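Dihydropteroate synthase (Anaplasma phagocytophilum, PDB 6UCZ) probably catalyses the condensation of 6-hydroxymethyl-7,8-dihydropterin pyrophosphate with p-aminobenzoate to give 7,8-dihydropteroate, a step of folate biosynthesis. Local coordinates at residues S242-I247 against S252-P257; G73-A78 against S82-E87; H108-I113 against S151-I156. One frame throughout, in Å; residues are numbered along the deposited sequence.

Contact 1 (S242-I247 against S252-P257); sequences SMFSLI and SERDVP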
loop_
_atom_site.group_PDB
_atom_site.type_symbol
_atom_site.label_atom_id
_atom_site.label_comp_id
_atom_site.label_asym_id
_atom_site.label_seq_id
_atom_site.Cartn_x
_atom_site.Cartn_y
_atom_site.Cartn_z
ATOM N N SER A 242 -10.228 -9.891 -0.392
ATOM C CA SER A 242 -11.033 -11.071 -0.672
ATOM C C SER A 242 -10.345 -12.360 -0.241
ATOM O O SER A 242 -11.017 -13.393 -0.136
ATOM C CB SER A 242 -11.377 -11.125 -2.165
ATOM O OG SER A 242 -10.207 -11.295 -2.920
ATOM N N MET A 243 -9.030 -12.329 0.027
ATOM C CA MET A 243 -8.372 -13.506 0.592
ATOM C C MET A 243 -9.096 -14.008 1.847
ATOM O O MET A 243 -9.076 -15.210 2.142
ATOM C CB MET A 243 -6.902 -13.207 0.889
ATOM C CG MET A 243 -6.666 -12.143 1.995
ATOM S SD MET A 243 -4.943 -11.618 2.199
ATOM C CE MET A 243 -4.215 -13.137 2.814
ATOM N N PHE A 244 -9.777 -13.121 2.569
ATOM C CA PHE A 244 -10.525 -13.558 3.744
ATOM C C PHE A 244 -11.818 -14.267 3.387
ATOM O O PHE A 244 -12.495 -14.757 4.284
ATOM C CB PHE A 244 -10.820 -12.372 4.664
ATOM C CG PHE A 244 -9.607 -11.861 5.374
ATOM C CD1 PHE A 244 -9.160 -12.469 6.546
ATOM C CD2 PHE A 244 -8.858 -10.827 4.831
ATOM C CE1 PHE A 244 -8.013 -12.007 7.208
ATOM C CE2 PHE A 244 -7.716 -10.385 5.466
ATOM C CZ PHE A 244 -7.296 -10.981 6.671
ATOM N N SER A 245 -12.199 -14.335 2.112
ATOM C CA SER A 245 -13.343 -15.165 1.764
ATOM C C SER A 245 -13.038 -16.643 1.967
ATOM O O SER A 245 -13.964 -17.460 2.013
ATOM C CB SER A 245 -13.762 -14.923 0.316
ATOM O OG SER A 245 -12.801 -15.499 -0.546
ATOM N N LEU A 246 -11.755 -16.996 2.072
ATOM C CA LEU A 246 -11.347 -18.389 2.234
ATOM C C LEU A 246 -11.649 -18.893 3.647
ATOM O O LEU A 246 -12.127 -20.022 3.826
ATOM C CB LEU A 246 -9.856 -18.504 1.915
ATOM C CG LEU A 246 -9.269 -19.897 1.775
ATOM C CD1 LEU A 246 -9.939 -20.606 0.606
ATOM C CD2 LEU A 246 -7.762 -19.790 1.593
ATOM N N ILE A 247 -11.324 -18.093 4.660
ATOM C CA ILE A 247 -11.992 -18.176 5.955
ATOM C C ILE A 247 -13.360 -17.582 5.714
ATOM O O ILE A 247 -13.464 -16.354 5.733
ATOM C CB ILE A 247 -11.347 -17.324 7.064
ATOM C CG1 ILE A 247 -9.845 -17.142 6.882
ATOM C CG2 ILE A 247 -11.741 -17.895 8.440
ATOM C CD1 ILE A 247 -9.072 -18.229 7.521
ATOM N N SER A 252 -18.057 -7.273 5.323
ATOM C CA SER A 252 -18.395 -6.298 6.355
ATOM C C SER A 252 -17.820 -6.648 7.723
ATOM O O SER A 252 -17.784 -5.778 8.598
ATOM C CB SER A 252 -19.915 -6.159 6.463
ATOM O OG SER A 252 -20.504 -7.351 6.960
ATOM N N GLU A 253 -17.360 -7.881 7.927
ATOM C CA GLU A 253 -16.864 -8.314 9.226
ATOM C C GLU A 253 -15.367 -8.610 9.204
ATOM O O GLU A 253 -14.870 -9.327 10.070
ATOM C CB GLU A 253 -17.629 -9.552 9.693
ATOM C CG GLU A 253 -19.132 -9.386 9.682
ATOM C CD GLU A 253 -19.581 -8.241 10.567
ATOM O OE1 GLU A 253 -18.955 -8.034 11.632
ATOM O OE2 GLU A 253 -20.550 -7.544 10.196
ATOM N N ARG A 254 -14.616 -8.010 8.276
ATOM C CA ARG A 254 -13.250 -8.462 8.058
ATOM C C ARG A 254 -12.203 -7.721 8.875
ATOM O O ARG A 254 -11.036 -8.136 8.855
ATOM C CB ARG A 254 -12.881 -8.374 6.574
ATOM C CG ARG A 254 -13.559 -9.461 5.728
ATOM C CD ARG A 254 -13.089 -9.393 4.250
ATOM N NE ARG A 254 -13.730 -10.438 3.457
ATOM C CZ ARG A 254 -13.805 -10.425 2.133
ATOM N NH1 ARG A 254 -13.281 -9.410 1.451
ATOM N NH2 ARG A 254 -14.408 -11.424 1.496
ATOM N N ASP A 255 -12.569 -6.658 9.600
ATOM C CA ASP A 255 -11.543 -5.896 10.315
ATOM C C ASP A 255 -10.901 -6.715 11.444
ATOM O O ASP A 255 -9.676 -6.670 11.626
ATOM C CB ASP A 255 -12.142 -4.590 10.837
ATOM C CG ASP A 255 -12.221 -3.507 9.746
ATOM O OD1 ASP A 255 -11.437 -3.564 8.770
ATOM O OD2 ASP A 255 -13.082 -2.613 9.846
ATOM N N VAL A 256 -11.683 -7.499 12.178
ATOM C CA VAL A 256 -11.117 -8.321 13.253
ATOM C C VAL A 256 -10.243 -9.427 12.653
ATOM O O VAL A 256 -9.089 -9.589 13.088
ATOM C CB VAL A 256 -12.215 -8.877 14.177
ATOM C CG1 VAL A 256 -11.624 -9.875 15.133
ATOM C CG2 VAL A 256 -12.875 -7.752 14.937
ATOM N N PRO A 257 -10.713 -10.210 11.665
ATOM C CA PRO A 257 -9.787 -11.149 11.003
ATOM C C PRO A 257 -8.553 -10.481 10.423
ATOM O O PRO A 257 -7.459 -11.064 10.460
ATOM C CB PRO A 257 -10.658 -11.782 9.901
ATOM C CG PRO A 257 -12.038 -11.710 10.450
ATOM C CD PRO A 257 -12.098 -10.397 11.183
#
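This is a surface packing contact between the loop after strand 235-236 and the beginning of helix 255-267, in which Phe244 and Arg254 bring the 3-10 turn of 242-245 against the lead-in to the helix. Arg254 runs alongside Phe244: from CG to NE its chain is extended (chi2 -176°), and NE comes within 3.7 Å of Phe244 CB. This reach carries the guanidinium on to the 3-10 turn, where Ser242 C lies over one of its faces and NH1 approaches Ser242 CA at 3.5 Å. Beyond it, NH2 stands 3.7 Å from Ser245 CB. The polar grip comes from the same loop: NH1 donates to Arg240 O and NE to Val249 O. Two backbone carbonyls thus fix the rotation of the planar group, and arginine suits the place because it offers N-H groups in several directions behind a long apolar stem.

In the TIM-barrel fold of this enzyme family, the loop follows strand 235-236 on the active-site side. Lys241, just before the turn, belongs to the pterin monophosphate pocket, whereas Ser242 OG binds a citrate, probably from the crystallisation liquor.

Phe244 is the buried member. With CG anti to its carbonyl carbon (chi1 -71°), the ring reaches the opening turn of helix 255-267, CD1 lying 3.7 Å from Pro257 CB and CE1 3.4 Å from Pro257 O. Proline fits there, since the first turn of a helix needs no N-H from it and its ring supplies apolar surface. Trp218, from helix 214-222, meets the Phe244 ring edge-to-face. The 3-10 turn is tightened by Ser245, whose N and OG both donate to Ser242 O, OG at 2.8 Å; the short hydroxyl can fold back on to the carbonyl that its own amide already uses.

Contact 2 (G73-A78 against S82-E87); sequences GAESTA and SPITQE
Glu75 lays its aliphatic stem along Ile84, the two side chains passing in opposite directions with Glu75 CG 3.8 Å from Ile84 CG1. The extended glutamate, its CG anti to the backbone N (chi1 -167°), carries the carboxylate over to the backbone of the other segment. There OE2 takes a weak hydrogen bond from Ile84 N at 3.3 Å, bent to 133° at the hydrogen, and also lies 3.3 Å from Pro83 CB. A water completes the link, donating to Glu75 OE1 at 3.2 Å and to Ile84 O at 2.9 Å. Glutamate suits this position because its methylenes pack while both oxygens serve as acceptors.

The two segments belong to the loop that leads from the second strand of the TIM barrel, 69-73, to helix 86-93. Thr77, in the same segment as Glu75, touches the bound pterin monophosphate, whereas the side chain of Glu75 is about 9 Å from it. Thr85 is the N-cap of the helix, its OG1 accepting from Glu88 N, a role suited to a short hydroxyl side chain. Immediately before it, the CD1 end of Ile84 reaches Ala74 O at 3.5 Å, while Glu89 and Arg92 of the helix also touch this branched side chain.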
loop_
_atom_site.group_PDB
_atom_site.type_symbol
_atom_site.label_atom_id
_atom_site.label_comp_id
_atom_site.label_asym_id
_atom_site.label_seq_id
_atom_site.Cartn_x
_atom_site.Cartn_y
_atom_site.Cartn_z
ATOM N N GLY A 73 -5.922 7.956 -1.562
ATOM C CA GLY A 73 -6.125 7.441 -2.899
ATOM C C GLY A 73 -7.450 7.857 -3.499
ATOM O O GLY A 73 -8.455 7.974 -2.792
ATOM N N ALA A 74 -7.458 8.095 -4.805
ATOM C CA ALA A 74 -8.647 8.572 -5.488
ATOM C C ALA A 74 -9.103 7.679 -6.626
ATOM O O ALA A 74 -10.121 7.991 -7.258
ATOM C CB ALA A 74 -8.408 9.984 -6.044
ATOM N N GLU A 75 -8.400 6.581 -6.911
ATOM C CA GLU A 75 -8.797 5.677 -7.988
ATOM C C GLU A 75 -9.120 4.324 -7.375
ATOM O O GLU A 75 -8.214 3.601 -6.947
ATOM C CB GLU A 75 -7.705 5.545 -9.056
ATOM C CG GLU A 75 -8.207 4.871 -10.342
ATOM C CD GLU A 75 -7.200 4.897 -11.484
ATOM O OE1 GLU A 75 -6.010 5.191 -11.241
ATOM O OE2 GLU A 75 -7.603 4.601 -12.634
ATOM N N SER A 76 -10.403 3.968 -7.365
ATOM C CA SER A 76 -10.794 2.640 -6.923
ATOM C C SER A 76 -10.211 1.597 -7.863
ATOM O O SER A 76 -10.360 1.686 -9.085
ATOM C CB SER A 76 -12.317 2.512 -6.862
ATOM O OG SER A 76 -12.712 1.149 -6.845
ATOM N N THR A 77 -9.535 0.610 -7.289
ATOM C CA THR A 77 -8.930 -0.465 -8.056
ATOM C C THR A 77 -9.725 -1.758 -7.914
ATOM O O THR A 77 -9.258 -2.824 -8.336
ATOM C CB THR A 77 -7.469 -0.641 -7.641
ATOM O OG1 THR A 77 -6.817 -1.576 -8.507
ATOM C CG2 THR A 77 -7.379 -1.100 -6.210
ATOM N N ALA A 78 -10.937 -1.668 -7.350
ATOM C CA ALA A 78 -11.809 -2.814 -7.142
ATOM C C ALA A 78 -12.140 -3.477 -8.481
ATOM O O ALA A 78 -12.073 -2.837 -9.535
ATOM C CB ALA A 78 -13.085 -2.370 -6.426
ATOM N N SER A 82 -14.111 0.785 -13.597
ATOM C CA SER A 82 -13.377 1.235 -14.773
ATOM C C SER A 82 -12.458 2.398 -14.389
ATOM O O SER A 82 -12.831 3.235 -13.559
ATOM C CB SER A 82 -14.340 1.669 -15.879
ATOM N N PRO A 83 -11.252 2.466 -14.954
ATOM C CA PRO A 83 -10.280 3.475 -14.508
ATOM C C PRO A 83 -10.681 4.898 -14.876
ATOM O O PRO A 83 -11.347 5.141 -15.883
ATOM C CB PRO A 83 -8.986 3.069 -15.226
ATOM C CG PRO A 83 -9.235 1.685 -15.763
ATOM C CD PRO A 83 -10.703 1.595 -16.005
ATOM N N ILE A 84 -10.289 5.839 -14.024
ATOM C CA ILE A 84 -10.470 7.257 -14.295
ATOM C C ILE A 84 -9.182 7.812 -14.897
ATOM O O ILE A 84 -8.121 7.199 -14.815
ATOM C CB ILE A 84 -10.880 8.037 -13.024
ATOM C CG1 ILE A 84 -9.821 7.872 -11.941
ATOM C CG2 ILE A 84 -12.222 7.554 -12.512
ATOM C CD1 ILE A 84 -10.067 8.706 -10.724
ATOM N N THR A 85 -9.265 9.012 -15.475
ATOM C CA THR A 85 -8.094 9.702 -15.998
ATOM C C THR A 85 -7.256 10.295 -14.867
ATOM O O THR A 85 -7.732 10.521 -13.749
ATOM C CB THR A 85 -8.493 10.822 -16.963
ATOM O OG1 THR A 85 -9.204 11.838 -16.246
ATOM C CG2 THR A 85 -9.377 10.288 -18.090
ATOM N N GLN A 86 -5.981 10.545 -15.172
ATOM C CA GLN A 86 -5.123 11.216 -14.198
ATOM C C GLN A 86 -5.687 12.578 -13.810
ATOM O O GLN A 86 -5.547 13.007 -12.656
ATOM C CB GLN A 86 -3.705 11.371 -14.757
ATOM C CG GLN A 86 -2.681 11.987 -13.796
ATOM C CD GLN A 86 -2.738 13.518 -13.746
ATOM O OE1 GLN A 86 -3.079 14.168 -14.738
ATOM N NE2 GLN A 86 -2.433 14.093 -12.576
ATOM N N GLU A 87 -6.310 13.281 -14.762
ATOM C CA GLU A 87 -6.847 14.609 -14.475
ATOM C C GLU A 87 -8.037 14.531 -13.524
ATOM O O GLU A 87 -8.154 15.334 -12.591
ATOM C CB GLU A 87 -7.249 15.322 -15.767
ATOM C CG GLU A 87 -6.092 15.745 -16.671
ATOM C CD GLU A 87 -5.652 14.653 -17.630
ATOM O OE1 GLU A 87 -6.183 13.525 -17.549
ATOM O OE2 GLU A 87 -4.796 14.931 -18.499
HETATM O O HOH W 1 -5.580 7.406 -13.512
#

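Contact 3 (H108-I113 against S151-I156); sequences HVEVSI and SAKIII
The carboxylate of Glu110 is the flat group here, and NZ of Lys153 meets it on the syn lone pair of OE2, the side of the other oxygen; across the contact nothing covers either face. OE1, that other oxygen, accepts from Tyr131 OH. The setting is the parallel sheet of the TIM barrel, where strand 131-134 runs between strands 110-115 and 153-157, so the salt bridge spans a whole intervening strand. Such a gap calls for long side chains of opposite charge. Both residues stand at the N-terminal ends of their strands, at the end of the barrel opposite the loops that hold the ligand; two residues further along, Ile155 touches the pterin monophosphate. The same Tyr131 OH also makes a weak hydrogen bond with Lys153 NZ, so the ammonium is held by both. The shared tyrosine and the nearby positive charge would probably keep the carboxylate ionised. The two side chains meet at about a right angle: glutamate is extended beyond CG, whereas lysine is bent at chi3 (-107°), bringing its CE to 3.5 Å and its NZ to 2.8 Å from Glu110 OE2.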
loop_
_atom_site.group_PDB
_atom_site.type_symbol
_atom_site.label_atom_id
_atom_site.label_comp_id
_atom_site.label_asym_id
_atom_site.label_seq_id
_atom_site.Cartn_x
_atom_site.Cartn_y
_atom_site.Cartn_z
ATOM N N HIS A 108 2.844 14.959 13.292
ATOM C CA HIS A 108 4.010 14.114 13.025
ATOM C C HIS A 108 3.578 12.777 12.422
ATOM O O HIS A 108 4.108 11.715 12.754
ATOM C CB HIS A 108 4.857 13.922 14.284
ATOM C CG HIS A 108 5.348 15.210 14.873
ATOM N ND1 HIS A 108 5.274 15.492 16.220
ATOM C CD2 HIS A 108 5.910 16.297 14.293
ATOM C CE1 HIS A 108 5.773 16.695 16.446
ATOM N NE2 HIS A 108 6.165 17.205 15.292
ATOM N N VAL A 109 2.577 12.840 11.555
ATOM C CA VAL A 109 2.105 11.705 10.778
ATOM C C VAL A 109 2.455 11.961 9.316
ATOM O O VAL A 109 2.351 13.098 8.830
ATOM C CB VAL A 109 0.591 11.504 10.987
ATOM C CG1 VAL A 109 0.050 10.424 10.064
ATOM C CG2 VAL A 109 0.293 11.168 12.468
ATOM N N GLU A 110 2.915 10.925 8.624
ATOM C CA GLU A 110 3.286 11.100 7.226
ATOM C C GLU A 110 2.083 10.913 6.309
ATOM O O GLU A 110 1.037 10.401 6.708
ATOM C CB GLU A 110 4.408 10.139 6.843
ATOM C CG GLU A 110 5.685 10.379 7.632
ATOM C CD GLU A 110 6.747 9.345 7.343
ATOM O OE1 GLU A 110 6.557 8.166 7.728
ATOM O OE2 GLU A 110 7.758 9.711 6.703
ATOM N N VAL A 111 2.250 11.318 5.048
ATOM C CA VAL A 111 1.204 11.203 4.039
ATOM C C VAL A 111 1.773 10.470 2.831
ATOM O O VAL A 111 2.892 10.757 2.385
ATOM C CB VAL A 111 0.649 12.587 3.628
ATOM C CG1 VAL A 111 -0.475 12.442 2.585
ATOM C CG2 VAL A 111 0.175 13.364 4.858
ATOM N N SER A 112 0.990 9.533 2.300
ATOM C CA SER A 112 1.332 8.730 1.131
ATOM C C SER A 112 0.315 9.009 0.031
ATOM O O SER A 112 -0.876 9.181 0.313
ATOM C CB SER A 112 1.328 7.224 1.493
ATOM O OG SER A 112 1.603 6.428 0.360
ATOM N N ILE A 113 0.768 9.075 -1.219
ATOM C CA ILE A 113 -0.145 9.235 -2.349
ATOM C C ILE A 113 -0.267 7.897 -3.063
ATOM O O ILE A 113 0.719 7.364 -3.586
ATOM C CB ILE A 113 0.299 10.366 -3.303
ATOM C CG1 ILE A 113 -0.646 10.461 -4.514
ATOM C CG2 ILE A 113 1.745 10.211 -3.776
ATOM C CD1 ILE A 113 -2.081 10.757 -4.154
ATOM N N SER A 151 13.272 12.849 -3.955
ATOM C CA SER A 151 13.860 12.227 -2.773
ATOM C C SER A 151 12.825 11.473 -1.940
ATOM O O SER A 151 13.104 11.098 -0.793
ATOM C CB SER A 151 14.604 13.250 -1.901
ATOM O OG SER A 151 13.718 14.212 -1.360
ATOM N N ALA A 152 11.627 11.267 -2.483
ATOM C CA ALA A 152 10.547 10.618 -1.760
ATOM C C ALA A 152 10.823 9.135 -1.540
ATOM O O ALA A 152 11.569 8.489 -2.280
ATOM C CB ALA A 152 9.235 10.754 -2.535
ATOM N N LYS A 153 10.199 8.594 -0.504
ATOM C CA LYS A 153 10.133 7.149 -0.367
ATOM C C LYS A 153 9.062 6.636 -1.320
ATOM O O LYS A 153 8.058 7.316 -1.580
ATOM C CB LYS A 153 9.808 6.758 1.073
ATOM C CG LYS A 153 10.789 7.326 2.083
ATOM C CD LYS A 153 10.345 7.062 3.522
ATOM C CE LYS A 153 9.836 8.341 4.182
ATOM N NZ LYS A 153 9.873 8.270 5.674
ATOM N N ILE A 154 9.261 5.430 -1.841
ATOM C CA ILE A 154 8.324 4.894 -2.822
ATOM C C ILE A 154 8.018 3.429 -2.546
ATOM O O ILE A 154 8.929 2.617 -2.361
ATOM C CB ILE A 154 8.842 5.097 -4.262
ATOM C CG1 ILE A 154 7.921 4.400 -5.261
ATOM C CG2 ILE A 154 10.294 4.642 -4.406
ATOM C CD1 ILE A 154 8.010 4.999 -6.659
ATOM N N ILE A 155 6.733 3.094 -2.516
ATOM C CA ILE A 155 6.271 1.711 -2.499
ATOM C C ILE A 155 5.954 1.303 -3.931
ATOM O O ILE A 155 5.238 2.023 -4.639
ATOM C CB ILE A 155 5.022 1.546 -1.619
ATOM C CG1 ILE A 155 5.267 2.127 -0.226
ATOM C CG2 ILE A 155 4.618 0.053 -1.524
ATOM C CD1 ILE A 155 3.981 2.370 0.542
ATOM N N ILE A 156 6.486 0.162 -4.365
ATOM C CA ILE A 156 6.113 -0.453 -5.638
ATOM C C ILE A 156 5.387 -1.756 -5.331
ATOM O O ILE A 156 5.887 -2.587 -4.559
ATOM C CB ILE A 156 7.329 -0.671 -6.557
ATOM C CG1 ILE A 156 8.474 -1.366 -5.810
ATOM C CG2 ILE A 156 7.797 0.669 -7.149
ATOM C CD1 ILE A 156 9.662 -1.727 -6.726
#

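Overall arrangement
From the N terminus the contacts follow in series, with none enclosing or crossing another. Contact 2 comes first and closes a short loop, with three residues between its segments, joining the residues just after strand 69-73 to those just before helix 86-93. Contact 3 closes a much longer one: its 37 intervening residues include helix 118-127, strand 131-134 and helix 143-148, so it ties together barrel strands that are not neighbours. Contact 1 is again local, folding the loop after strand 235-236 on to helix 255-267. Contacts 2 and 3 approach to about 5 Å between nearest atoms without touching, while contacts 1 and 3 lie on opposite sides of the chain's centre.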